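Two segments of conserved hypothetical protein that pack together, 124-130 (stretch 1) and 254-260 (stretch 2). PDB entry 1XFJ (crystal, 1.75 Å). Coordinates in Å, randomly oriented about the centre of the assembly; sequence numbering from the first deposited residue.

Stretch 1, residues 124-130: ARIVAAA
Stretch 2 254-260: LSAITLE

Two strands run close to antiparallel, at 171° between their N-to-C directions, yet no hydrogen bond joins them. Strand 126-130 and strand 254-259 have axes no closer than 6.4 Å, and the register pairs confirm the gap: the CA atoms of V127 and T258 lie 6.6 Å apart, those of A129 and A256 6.1 Å. The direct contacts are largely made by side chains, some of them against the opposite backbone, and the two stretches together bury 395 Å², both sides summed.

Both backbones are extended, with phi/psi of -127/166 at V127, -126/129 at A129, -148/151 at I257 and -92/113 at L259. Alternation follows: the CA-to-CB bonds of V127 and A129 point toward the other stretch, as do those of S255, I257 and L259, whereas I126, A128, A256 and T258 point away.

V127 (chi1 m) sits between two apolar partners. Its CG1 lies 3.6 Å from CD2 of L259 (chi1 m, chi2 t), and its CB lies 3.9 Å from CG2 of I257 (chi1 t, chi2 t). That same I257 CG2 also approaches the backbone, 3.5 Å from A128 O. A129 offers a single methyl, whose CB is 4.3 Å from S255 O, a looser contact.

R125 precedes the strand with positive phi (62/62). Its carbonyl O is 3.2 Å from L259 CD1, a close van der Waals contact. The CA-to-CB bond points sideways, but chi1, chi2 and chi3 all m, with chi4 at 180°, bring the end of the side chain nearer stretch 2. L259 CD2 then lies over one face of the guanidinium, 3.9 Å from R125 NH2, while E260 O lies at its edge. R125 NH2 and E260 O are 4.5 Å apart, beyond direct hydrogen-bonding range, and one water links them, accepting from R125 NH2 at 2.8 Å and donating to E260 O at 2.7 Å.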

# COMPACT_ATOMS: atom_id res chain seq x y z
N ALA A 124 -19.35 -7.90 -7.24
CA ALA A 124 -20.06 -6.83 -6.55
C ALA A 124 -19.57 -5.48 -7.06
O ALA A 124 -20.19 -4.45 -6.81
CB ALA A 124 -19.83 -6.94 -5.04
N ARG A 125 -18.45 -5.50 -7.77
CA ARG A 125 -17.85 -4.29 -8.32
C ARG A 125 -17.46 -3.35 -7.18
O ARG A 125 -17.97 -2.24 -7.06
CB ARG A 125 -18.82 -3.59 -9.27
CG ARG A 125 -19.17 -4.39 -10.53
CD ARG A 125 -17.97 -4.53 -11.48
NE ARG A 125 -17.53 -3.23 -12.00
CZ ARG A 125 -16.52 -3.07 -12.85
NH1 ARG A 125 -15.83 -4.11 -13.29
NH2 ARG A 125 -16.19 -1.85 -13.26
N ILE A 126 -16.55 -3.82 -6.33
CA ILE A 126 -16.08 -3.04 -5.19
C ILE A 126 -14.56 -3.12 -5.14
O ILE A 126 -13.99 -4.20 -5.31
CB ILE A 126 -16.65 -3.59 -3.87
CG1 ILE A 126 -18.17 -3.37 -3.84
CG2 ILE A 126 -15.97 -2.93 -2.67
CD1 ILE A 126 -18.87 -4.05 -2.67
N VAL A 127 -13.90 -1.99 -4.91
CA VAL A 127 -12.44 -1.98 -4.84
C VAL A 127 -11.95 -1.31 -3.56
O VAL A 127 -12.72 -0.66 -2.85
CB VAL A 127 -11.82 -1.22 -6.04
CG1 VAL A 127 -12.12 -1.96 -7.35
CG2 VAL A 127 -12.35 0.21 -6.09
N ALA A 128 -10.67 -1.49 -3.26
CA ALA A 128 -10.09 -0.89 -2.07
C ALA A 128 -8.57 -0.90 -2.11
O ALA A 128 -7.96 -1.78 -2.73
CB ALA A 128 -10.57 -1.63 -0.82
N ALA A 129 -7.97 0.10 -1.47
CA ALA A 129 -6.52 0.21 -1.37
C ALA A 129 -6.22 0.32 0.12
O ALA A 129 -6.83 1.14 0.81
CB ALA A 129 -6.03 1.45 -2.11
N ALA A 130 -5.31 -0.50 0.62
CA ALA A 130 -4.98 -0.47 2.04
C ALA A 130 -3.49 -0.25 2.28
O ALA A 130 -2.64 -0.67 1.50
CB ALA A 130 -5.43 -1.77 2.71
N LEU A 254 2.78 5.68 -4.50
CA LEU A 254 1.34 5.51 -4.47
C LEU A 254 0.97 4.18 -5.12
O LEU A 254 1.64 3.72 -6.04
CB LEU A 254 0.63 6.63 -5.23
CG LEU A 254 -0.89 6.63 -5.04
CD1 LEU A 254 -1.20 7.09 -3.63
CD2 LEU A 254 -1.56 7.54 -6.05
N SER A 255 -0.09 3.55 -4.61
CA SER A 255 -0.60 2.31 -5.16
C SER A 255 -2.09 2.59 -5.19
O SER A 255 -2.65 3.05 -4.20
CB SER A 255 -0.29 1.12 -4.24
OG SER A 255 1.10 0.90 -4.16
N ALA A 256 -2.75 2.33 -6.31
CA ALA A 256 -4.17 2.64 -6.39
C ALA A 256 -4.96 1.74 -7.32
O ALA A 256 -4.40 1.06 -8.18
CB ALA A 256 -4.35 4.10 -6.79
N ILE A 257 -6.27 1.77 -7.14
CA ILE A 257 -7.16 0.96 -7.95
C ILE A 257 -8.47 1.72 -8.12
O ILE A 257 -8.85 2.51 -7.25
CB ILE A 257 -7.40 -0.42 -7.27
CG1 ILE A 257 -8.25 -1.31 -8.17
CG2 ILE A 257 -8.06 -0.22 -5.90
CD1 ILE A 257 -8.27 -2.77 -7.71
N THR A 258 -9.15 1.49 -9.23
CA THR A 258 -10.40 2.20 -9.48
C THR A 258 -11.36 1.41 -10.34
O THR A 258 -10.96 0.56 -11.13
CB THR A 258 -10.12 3.54 -10.20
OG1 THR A 258 -11.35 4.26 -10.37
CG2 THR A 258 -9.50 3.29 -11.57
N LEU A 259 -12.65 1.70 -10.16
CA LEU A 259 -13.70 1.09 -10.96
C LEU A 259 -13.84 2.11 -12.09
O LEU A 259 -14.26 3.24 -11.86
CB LEU A 259 -15.00 1.01 -10.16
CG LEU A 259 -15.03 0.01 -9.00
CD1 LEU A 259 -16.28 0.20 -8.16
CD2 LEU A 259 -14.95 -1.41 -9.54
N GLU A 260 -13.48 1.72 -13.31
CA GLU A 260 -13.55 2.63 -14.44
C GLU A 260 -14.95 3.16 -14.71
O GLU A 260 -15.93 2.44 -14.42
CB GLU A 260 -13.01 1.94 -15.70
CG GLU A 260 -11.51 1.67 -15.65
CD GLU A 260 -11.02 0.84 -16.82
OE1 GLU A 260 -9.79 0.69 -16.96
OE2 GLU A 260 -11.86 0.34 -17.59
O HOH W 1 -17.52 0.65 -13.18